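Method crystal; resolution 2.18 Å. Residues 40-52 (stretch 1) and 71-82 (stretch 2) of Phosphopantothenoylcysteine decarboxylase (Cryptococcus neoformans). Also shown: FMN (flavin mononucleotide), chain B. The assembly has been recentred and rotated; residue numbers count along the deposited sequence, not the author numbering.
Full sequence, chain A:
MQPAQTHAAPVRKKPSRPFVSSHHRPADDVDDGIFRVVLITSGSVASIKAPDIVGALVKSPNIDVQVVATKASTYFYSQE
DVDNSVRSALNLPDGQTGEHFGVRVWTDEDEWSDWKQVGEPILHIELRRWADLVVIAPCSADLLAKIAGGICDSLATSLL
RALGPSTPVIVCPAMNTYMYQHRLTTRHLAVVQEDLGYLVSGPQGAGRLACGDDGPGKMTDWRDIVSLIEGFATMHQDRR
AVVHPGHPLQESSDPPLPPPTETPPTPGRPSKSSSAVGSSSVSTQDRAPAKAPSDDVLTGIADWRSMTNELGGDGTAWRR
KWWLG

Stretch 1 (40-52) ITSGSVASIKAPD
Stretch 2 (71-82) KASTYFYSQEDV

The most unusual feature of this contact is a very close backbone approach at a glycine. Gly-43 CA lies 4.0 Å from Ser-73 CA and 3.5 Å from Ala-72 CB. A CB on Gly-43 would sit 2.4 Å from Ala-72 CB, a clash, so the lack of a side chain suits this place. Gly-43 (phi/psi -76/52) also binds the cofactor: its N donates to FMN O2P at 2.7 Å, and FMN O2' donates to its O at 2.7 Å.

Stretch 1 leaves a strand (40-41), passes through a loop, then a 3-10 segment (45-49), and enters a helix at Ala-50. Stretch 2 has a 3-10 segment (73-75), then an extended Tyr-77 (-161/159), and enters a helix at Gln-79. The register advances in the same order along both: Gly-43 with Ser-73, Ile-48 with Phe-76 (CA to CA 5.4 Å), Pro-51 with Val-82 (CA to CA 4.4 Å). Together they bury 573 Å².

The polar link is at Thr-41, buried, chi1 p, its CB pointing toward stretch 2. Thr-41 OG1 hydrogen-bonds Tyr-77 OH at 2.6 Å, at the edge of the ring. Either could be the donor. Thr-41 OG1 also lies 3.0 Å from Ser-73 OG (chi1 p). Ser-47 (chi1 -87°) turns its hydroxyl back on its own stretch: OG donates to Ser-42 O at 2.6 Å. Ser-47 CB lies 3.7 Å from Phe-76 CB.

Phe-76 (chi1 m, chi2 -85°) has the largest covered area, 110 Å². Ser-44 O and Val-45 N lie over one ring face, with Ser-44 O 3.5 Å from Phe-76 CD2. Val-45 CG1 packs 3.9 Å from Phe-76 CE1. The ring edge meets the flavin, with Phe-76 CZ 3.7 Å from FMN C6. Ile-48 (m, t) adds an apolar contact, CG1 to Phe-76 CB 4.2 Å.

Tyr-77 (chi1 p, chi2 104°) is buried and combines an apolar ring with a polar end. Ala-50 CB sits over one face, 4.1 Å from the ring centroid and 13° off its normal, a CH-pi contact. The small methyl fits this close approach. Pro-51 CG is 4.0 Å from Tyr-77 CD1.

Pro-51, C-gamma exo, also packs on the second helix. Its CG is 4.2 Å from Val-82 CG2 (chi1 t), and its CB is 3.8 Å from Asp-81 O. Ser-78 caps that helix: Asp-81 N donates weakly to Ser-78 OG at 3.3 Å, while Ser-78 N donates to Asp-81 OD2 at 2.9 Å.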

ATOM      1  N   ILE A  40       3.629  -6.305  18.068  1.00 57.12           N
ATOM      2  CA  ILE A  40       3.007  -6.141  16.762  1.00 54.28           C
ATOM      3  C   ILE A  40       2.975  -7.483  16.052  1.00 56.03           C
ATOM      4  O   ILE A  40       4.014  -8.115  15.854  1.00 58.08           O
ATOM      5  CB  ILE A  40       3.742  -5.112  15.881  1.00 50.68           C
ATOM      6  CG1 ILE A  40       3.759  -3.739  16.551  1.00 51.72           C
ATOM      7  CG2 ILE A  40       3.060  -4.995  14.524  1.00 46.70           C
ATOM      8  CD1 ILE A  40       4.474  -2.676  15.731  1.00 50.87           C
ATOM      9  N   THR A  41       1.774  -7.928  15.695  1.00 57.28           N
ATOM     10  CA  THR A  41       1.600  -9.187  14.978  1.00 57.84           C
ATOM     11  C   THR A  41       1.140  -8.894  13.559  1.00 57.37           C
ATOM     12  O   THR A  41       0.253  -8.066  13.348  1.00 57.12           O
ATOM     13  CB  THR A  41       0.582 -10.115  15.674  1.00 56.74           C
ATOM     14  OG1 THR A  41      -0.742  -9.587  15.523  1.00 54.90           O
ATOM     15  CG2 THR A  41       0.905 -10.242  17.160  1.00 51.01           C
ATOM     16  N   SER A  42       1.755  -9.558  12.584  1.00 55.41           N
ATOM     17  CA  SER A  42       1.419  -9.325  11.184  1.00 55.70           C
ATOM     18  C   SER A  42       0.933 -10.609  10.514  1.00 55.11           C
ATOM     19  O   SER A  42       0.822 -11.652  11.159  1.00 55.88           O
ATOM     20  CB  SER A  42       2.618  -8.749  10.430  1.00 55.24           C
ATOM     21  OG  SER A  42       3.704  -9.658  10.417  1.00 58.80           O
ATOM     22  N   GLY A  43       0.647 -10.523   9.220  1.00 53.44           N
ATOM     23  CA  GLY A  43      -0.008 -11.604   8.504  1.00 54.90           C
ATOM     24  C   GLY A  43       0.845 -12.803   8.139  1.00 59.49           C
ATOM     25  O   GLY A  43       0.881 -13.218   6.980  1.00 63.53           O
ATOM     26  N   SER A  44       1.528 -13.363   9.130  1.00 64.31           N
ATOM     27  CA  SER A  44       2.243 -14.619   8.953  1.00 65.62           C
ATOM     28  C   SER A  44       1.533 -15.725   9.727  1.00 64.56           C
ATOM     29  O   SER A  44       0.804 -15.447  10.682  1.00 60.87           O
ATOM     30  CB  SER A  44       3.694 -14.482   9.416  1.00 68.25           C
ATOM     31  OG  SER A  44       4.265 -15.755   9.666  1.00 73.85           O
ATOM     32  N   VAL A  45       1.743 -16.977   9.327  1.00 68.46           N
ATOM     33  CA  VAL A  45       1.109 -18.100  10.013  1.00 68.27           C
ATOM     34  C   VAL A  45       1.585 -18.180  11.458  1.00 66.95           C
ATOM     35  O   VAL A  45       0.893 -18.715  12.326  1.00 67.57           O
ATOM     36  CB  VAL A  45       1.388 -19.445   9.304  1.00 69.71           C
ATOM     37  CG1 VAL A  45       0.799 -19.437   7.904  1.00 71.90           C
ATOM     38  CG2 VAL A  45       2.877 -19.733   9.255  1.00 70.75           C
ATOM     39  N   ALA A  46       2.761 -17.616  11.716  1.00 66.20           N
ATOM     40  CA  ALA A  46       3.346 -17.639  13.051  1.00 67.08           C
ATOM     41  C   ALA A  46       2.536 -16.792  14.039  1.00 65.44           C
ATOM     42  O   ALA A  46       2.769 -16.852  15.248  1.00 65.06           O
ATOM     43  CB  ALA A  46       4.799 -17.169  13.000  1.00 63.32           C
ATOM     44  N   SER A  47       1.577 -16.019  13.528  1.00 61.23           N
ATOM     45  CA  SER A  47       0.678 -15.241  14.380  1.00 59.73           C
ATOM     46  C   SER A  47      -0.169 -16.140  15.281  1.00 61.93           C
ATOM     47  O   SER A  47      -0.752 -15.674  16.259  1.00 60.44           O
ATOM     48  CB  SER A  47      -0.240 -14.351  13.535  1.00 57.36           C
ATOM     49  OG  SER A  47       0.367 -13.107  13.249  1.00 56.57           O
ATOM     50  N   ILE A  48      -0.247 -17.422  14.937  1.00 61.95           N
ATOM     51  CA  ILE A  48      -0.945 -18.404  15.759  1.00 62.18           C
ATOM     52  C   ILE A  48      -0.303 -18.496  17.151  1.00 64.04           C
ATOM     53  O   ILE A  48      -0.975 -18.785  18.143  1.00 64.88           O
ATOM     54  CB  ILE A  48      -0.950 -19.792  15.075  1.00 65.68           C
ATOM     55  CG1 ILE A  48      -1.807 -19.748  13.811  1.00 67.47           C
ATOM     56  CG2 ILE A  48      -1.476 -20.874  16.010  1.00 66.61           C
ATOM     57  CD1 ILE A  48      -2.058 -21.113  13.198  1.00 70.33           C
ATOM     58  N   LYS A  49       0.995 -18.218  17.220  1.00 63.31           N
ATOM     59  CA  LYS A  49       1.720 -18.256  18.488  1.00 64.20           C
ATOM     60  C   LYS A  49       1.677 -16.930  19.253  1.00 62.66           C
ATOM     61  O   LYS A  49       2.227 -16.826  20.351  1.00 65.92           O
ATOM     62  CB  LYS A  49       3.176 -18.665  18.250  1.00 66.89           C
ATOM     63  CG  LYS A  49       3.317 -20.024  17.594  1.00 71.49           C
ATOM     64  CD  LYS A  49       2.663 -21.097  18.453  1.00 75.61           C
ATOM     65  CE  LYS A  49       2.810 -22.475  17.836  1.00 79.37           C
ATOM     66  NZ  LYS A  49       2.108 -23.503  18.649  1.00 82.08           N
ATOM     67  N   ALA A  50       1.030 -15.921  18.677  1.00 58.83           N
ATOM     68  CA  ALA A  50       0.885 -14.628  19.351  1.00 55.38           C
ATOM     69  C   ALA A  50       0.157 -14.740  20.701  1.00 57.40           C
ATOM     70  O   ALA A  50       0.577 -14.106  21.673  1.00 60.56           O
ATOM     71  CB  ALA A  50       0.170 -13.625  18.441  1.00 51.88           C
ATOM     72  N   PRO A  51      -0.932 -15.540  20.780  1.00 55.11           N
ATOM     73  CA  PRO A  51      -1.549 -15.720  22.101  1.00 57.28           C
ATOM     74  C   PRO A  51      -0.630 -16.368  23.146  1.00 60.40           C
ATOM     75  O   PRO A  51      -0.743 -16.033  24.325  1.00 61.26           O
ATOM     76  CB  PRO A  51      -2.743 -16.630  21.804  1.00 57.50           C
ATOM     77  CG  PRO A  51      -3.091 -16.326  20.398  1.00 55.94           C
ATOM     78  CD  PRO A  51      -1.775 -16.125  19.718  1.00 55.00           C
ATOM     79  N   ASP A  52       0.255 -17.270  22.729  1.00 61.61           N
ATOM     80  CA  ASP A  52       1.192 -17.901  23.660  1.00 66.60           C
ATOM     81  C   ASP A  52       2.196 -16.890  24.210  1.00 66.86           C
ATOM     82  O   ASP A  52       2.587 -16.954  25.377  1.00 69.85           O
ATOM     83  CB  ASP A  52       1.930 -19.054  22.979  1.00 72.10           C
ATOM     84  CG  ASP A  52       1.000 -20.175  22.568  1.00 80.35           C
ATOM     85  OD1 ASP A  52       0.625 -20.985  23.440  1.00 82.86           O
ATOM     86  OD2 ASP A  52       0.639 -20.240  21.372  1.00 85.25           O
ATOM     87  N   LYS A  71      -4.370  -6.193   9.839  1.00 54.71           N
ATOM     88  CA  LYS A  71      -5.620  -6.842   9.458  1.00 55.31           C
ATOM     89  C   LYS A  71      -5.393  -8.311   9.111  1.00 52.74           C
ATOM     90  O   LYS A  71      -6.179  -9.174   9.490  1.00 54.10           O
ATOM     91  CB  LYS A  71      -6.288  -6.130   8.278  1.00 53.66           C
ATOM     92  CG  LYS A  71      -7.567  -6.831   7.844  1.00 60.56           C
ATOM     93  CD  LYS A  71      -8.124  -6.311   6.529  1.00 70.11           C
ATOM     94  CE  LYS A  71      -9.596  -6.699   6.384  1.00 78.49           C
ATOM     95  NZ  LYS A  71     -10.066  -6.644   4.968  1.00 84.75           N
ATOM     96  N   ALA A  72      -4.310  -8.587   8.397  1.00 50.03           N
ATOM     97  CA  ALA A  72      -3.988  -9.952   8.000  1.00 54.45           C
ATOM     98  C   ALA A  72      -3.738 -10.869   9.205  1.00 52.16           C
ATOM     99  O   ALA A  72      -4.104 -12.040   9.178  1.00 52.03           O
ATOM    100  CB  ALA A  72      -2.776  -9.956   7.078  1.00 54.47           C
ATOM    101  N   SER A  73      -3.121 -10.338  10.258  1.00 49.83           N
ATOM    102  CA  SER A  73      -2.785 -11.157  11.417  1.00 53.14           C
ATOM    103  C   SER A  73      -4.035 -11.592  12.170  1.00 53.11           C
ATOM    104  O   SER A  73      -4.035 -12.621  12.850  1.00 52.78           O
ATOM    105  CB  SER A  73      -1.848 -10.409  12.366  1.00 55.51           C
ATOM    106  OG  SER A  73      -2.551  -9.448  13.129  1.00 58.13           O
ATOM    107  N   THR A  74      -5.107 -10.814  12.038  1.00 50.11           N
ATOM    108  CA  THR A  74      -6.357 -11.129  12.725  1.00 52.97           C
ATOM    109  C   THR A  74      -7.027 -12.374  12.150  1.00 54.94           C
ATOM    110  O   THR A  74      -7.969 -12.902  12.735  1.00 58.10           O
ATOM    111  CB  THR A  74      -7.354  -9.955  12.654  1.00 55.62           C
ATOM    112  OG1 THR A  74      -7.708  -9.705  11.286  1.00 57.48           O
ATOM    113  CG2 THR A  74      -6.751  -8.701  13.271  1.00 50.23           C
ATOM    114  N   TYR A  75      -6.547 -12.833  10.996  1.00 56.05           N
ATOM    115  CA  TYR A  75      -7.038 -14.072  10.400  1.00 59.29           C
ATOM    116  C   TYR A  75      -6.465 -15.307  11.088  1.00 64.20           C
ATOM    117  O   TYR A  75      -7.000 -16.404  10.943  1.00 68.17           O
ATOM    118  CB  TYR A  75      -6.698 -14.129   8.911  1.00 64.44           C
ATOM    119  CG  TYR A  75      -7.615 -13.319   8.026  1.00 71.87           C
ATOM    120  CD1 TYR A  75      -8.807 -13.858   7.553  1.00 77.60           C
ATOM    121  CD2 TYR A  75      -7.281 -12.021   7.644  1.00 72.88           C
ATOM    122  CE1 TYR A  75      -9.651 -13.124   6.734  1.00 81.16           C
ATOM    123  CE2 TYR A  75      -8.116 -11.279   6.820  1.00 77.39           C
ATOM    124  CZ  TYR A  75      -9.301 -11.836   6.371  1.00 81.68           C
ATOM    125  OH  TYR A  75     -10.136 -11.106   5.555  1.00 83.64           O
ATOM    126  N   PHE A  76      -5.374 -15.134  11.829  1.00 63.78           N
ATOM    127  CA  PHE A  76      -4.675 -16.279  12.404  1.00 61.81           C
ATOM    128  C   PHE A  76      -4.987 -16.470  13.886  1.00 64.41           C
ATOM    129  O   PHE A  76      -4.709 -17.530  14.447  1.00 65.52           O
ATOM    130  CB  PHE A  76      -3.167 -16.136  12.196  1.00 60.64           C
ATOM    131  CG  PHE A  76      -2.762 -16.059  10.751  1.00 62.11           C
ATOM    132  CD1 PHE A  76      -2.568 -17.211  10.008  1.00 64.06           C
ATOM    133  CD2 PHE A  76      -2.580 -14.832  10.133  1.00 63.89           C
ATOM    134  CE1 PHE A  76      -2.199 -17.144   8.676  1.00 62.52           C
ATOM    135  CE2 PHE A  76      -2.213 -14.756   8.801  1.00 63.27           C
ATOM    136  CZ  PHE A  76      -2.022 -15.914   8.071  1.00 63.18           C
ATOM    137  N   TYR A  77      -5.569 -15.454  14.517  1.00 62.04           N
ATOM    138  CA  TYR A  77      -5.974 -15.561  15.918  1.00 58.60           C
ATOM    139  C   TYR A  77      -7.002 -14.495  16.288  1.00 60.16           C
ATOM    140  O   TYR A  77      -7.116 -13.465  15.623  1.00 58.01           O
ATOM    141  CB  TYR A  77      -4.756 -15.465  16.845  1.00 55.71           C
ATOM    142  CG  TYR A  77      -4.161 -14.077  16.974  1.00 56.14           C
ATOM    143  CD1 TYR A  77      -4.374 -13.308  18.115  1.00 54.66           C
ATOM    144  CD2 TYR A  77      -3.389 -13.533  15.955  1.00 56.64           C
ATOM    145  CE1 TYR A  77      -3.832 -12.036  18.233  1.00 50.55           C
ATOM    146  CE2 TYR A  77      -2.842 -12.267  16.067  1.00 49.74           C
ATOM    147  CZ  TYR A  77      -3.069 -11.525  17.205  1.00 50.11           C
ATOM    148  OH  TYR A  77      -2.525 -10.266  17.315  1.00 57.03           O
ATOM    149  N   SER A  78      -7.749 -14.757  17.355  1.00 60.88           N
ATOM    150  CA  SER A  78      -8.781 -13.841  17.826  1.00 59.97           C
ATOM    151  C   SER A  78      -8.468 -13.317  19.224  1.00 60.31           C
ATOM    152  O   SER A  78      -7.518 -13.765  19.870  1.00 62.09           O
ATOM    153  CB  SER A  78     -10.142 -14.534  17.828  1.00 61.04           C
ATOM    154  OG  SER A  78     -10.149 -15.608  18.753  1.00 64.84           O
ATOM    155  N   GLN A  79      -9.276 -12.371  19.689  1.00 61.12           N
ATOM    156  CA  GLN A  79      -9.118 -11.822  21.028  1.00 63.33           C
ATOM    157  C   GLN A  79      -9.329 -12.911  22.072  1.00 64.23           C
ATOM    158  O   GLN A  79      -8.682 -12.928  23.119  1.00 63.40           O
ATOM    159  CB  GLN A  79     -10.099 -10.669  21.256  1.00 64.72           C
ATOM    160  CG  GLN A  79     -10.118 -10.137  22.677  1.00 67.02           C
ATOM    161  CD  GLN A  79      -8.858  -9.377  23.024  1.00 68.77           C
ATOM    162  OE1 GLN A  79      -8.483  -8.429  22.333  1.00 70.18           O
ATOM    163  NE2 GLN A  79      -8.192  -9.792  24.095  1.00 67.48           N
ATOM    164  N   GLU A  80     -10.230 -13.836  21.767  1.00 67.22           N
ATOM    165  CA  GLU A  80     -10.577 -14.871  22.722  1.00 75.52           C
ATOM    166  C   GLU A  80      -9.492 -15.937  22.804  1.00 73.86           C
ATOM    167  O   GLU A  80      -9.327 -16.577  23.843  1.00 79.06           O
ATOM    168  CB  GLU A  80     -11.925 -15.496  22.369  1.00 83.33           C
ATOM    169  CG  GLU A  80     -12.802 -15.741  23.591  1.00 93.47           C
ATOM    170  CD  GLU A  80     -12.922 -14.510  24.482  1.00 98.85           C
ATOM    171  OE1 GLU A  80     -13.071 -13.385  23.950  1.00 99.05           O
ATOM    172  OE2 GLU A  80     -12.855 -14.671  25.718  1.00102.18           O
ATOM    173  N   ASP A  81      -8.749 -16.118  21.716  1.00 67.39           N
ATOM    174  CA  ASP A  81      -7.571 -16.979  21.743  1.00 64.87           C
ATOM    175  C   ASP A  81      -6.582 -16.437  22.768  1.00 62.69           C
ATOM    176  O   ASP A  81      -6.027 -17.189  23.570  1.00 61.27           O
ATOM    177  CB  ASP A  81      -6.911 -17.065  20.361  1.00 63.39           C
ATOM    178  CG  ASP A  81      -7.747 -17.841  19.357  1.00 65.35           C
ATOM    179  OD1 ASP A  81      -8.526 -18.723  19.777  1.00 65.09           O
ATOM    180  OD2 ASP A  81      -7.629 -17.562  18.145  1.00 66.91           O
ATOM    181  N   VAL A  82      -6.374 -15.123  22.734  1.00 62.23           N
ATOM    182  CA  VAL A  82      -5.501 -14.453  23.694  1.00 60.55           C
ATOM    183  C   VAL A  82      -6.026 -14.625  25.120  1.00 61.38           C
ATOM    184  O   VAL A  82      -5.275 -14.987  26.026  1.00 62.58           O
ATOM    185  CB  VAL A  82      -5.363 -12.951  23.378  1.00 59.16           C
ATOM    186  CG1 VAL A  82      -4.630 -12.236  24.503  1.00 58.13           C
ATOM    187  CG2 VAL A  82      -4.649 -12.745  22.050  1.00 56.30           C
TER
HETATM  188  N1  FMN B 801       3.372 -13.798   4.464  1.00 68.11           N
HETATM  189  C2  FMN B 801       4.565 -13.924   5.150  1.00 67.99           C
HETATM  190  O2  FMN B 801       5.443 -13.072   5.006  1.00 64.63           O
HETATM  191  N3  FMN B 801       4.769 -15.008   5.986  1.00 69.20           N
HETATM  192  C4  FMN B 801       3.786 -15.967   6.143  1.00 73.02           C
HETATM  193  O4  FMN B 801       3.978 -16.925   6.893  1.00 74.67           O
HETATM  194  C4A FMN B 801       2.581 -15.840   5.455  1.00 71.19           C
HETATM  195  N5  FMN B 801       1.586 -16.790   5.600  1.00 68.94           N
HETATM  196  C5A FMN B 801       0.391 -16.653   4.916  1.00 68.34           C
HETATM  197  C6  FMN B 801      -0.615 -17.605   5.065  1.00 65.10           C
HETATM  198  C7  FMN B 801      -1.817 -17.469   4.378  1.00 64.71           C
HETATM  199  C7M FMN B 801      -2.898 -18.499   4.537  1.00 62.85           C
HETATM  200  C8  FMN B 801      -2.011 -16.373   3.539  1.00 68.13           C
HETATM  201  C8M FMN B 801      -3.298 -16.205   2.785  1.00 70.53           C
HETATM  202  C9  FMN B 801      -1.008 -15.424   3.392  1.00 67.45           C
HETATM  203  C9A FMN B 801       0.193 -15.560   4.077  1.00 68.37           C
HETATM  204  N10 FMN B 801       1.189 -14.610   3.931  1.00 68.15           N
HETATM  205  C10 FMN B 801       2.381 -14.748   4.614  1.00 68.69           C
HETATM  206  C1' FMN B 801       0.981 -13.432   3.026  1.00 62.60           C
HETATM  207  C2' FMN B 801       0.508 -12.230   3.838  1.00 60.70           C
HETATM  208  O2' FMN B 801      -0.504 -12.604   4.752  1.00 60.87           O
HETATM  209  C3' FMN B 801      -0.011 -11.141   2.911  1.00 60.81           C
HETATM  210  O3' FMN B 801       1.084 -10.630   2.186  1.00 59.81           O
HETATM  211  C4' FMN B 801      -0.680 -10.029   3.711  1.00 64.10           C
HETATM  212  O4' FMN B 801      -1.419  -9.185   2.855  1.00 67.66           O
HETATM  213  C5' FMN B 801       0.371  -9.218   4.456  1.00 62.75           C
HETATM  214  O5' FMN B 801      -0.263  -8.356   5.373  1.00 63.46           O
HETATM  215  P   FMN B 801       0.566  -7.751   6.620  1.00 56.32           P
HETATM  216  O1P FMN B 801       1.486  -6.665   6.109  1.00 53.37           O
HETATM  217  O2P FMN B 801       1.393  -8.814   7.310  1.00 56.82           O
HETATM  218  O3P FMN B 801      -0.422  -7.178   7.600  1.00 57.17           O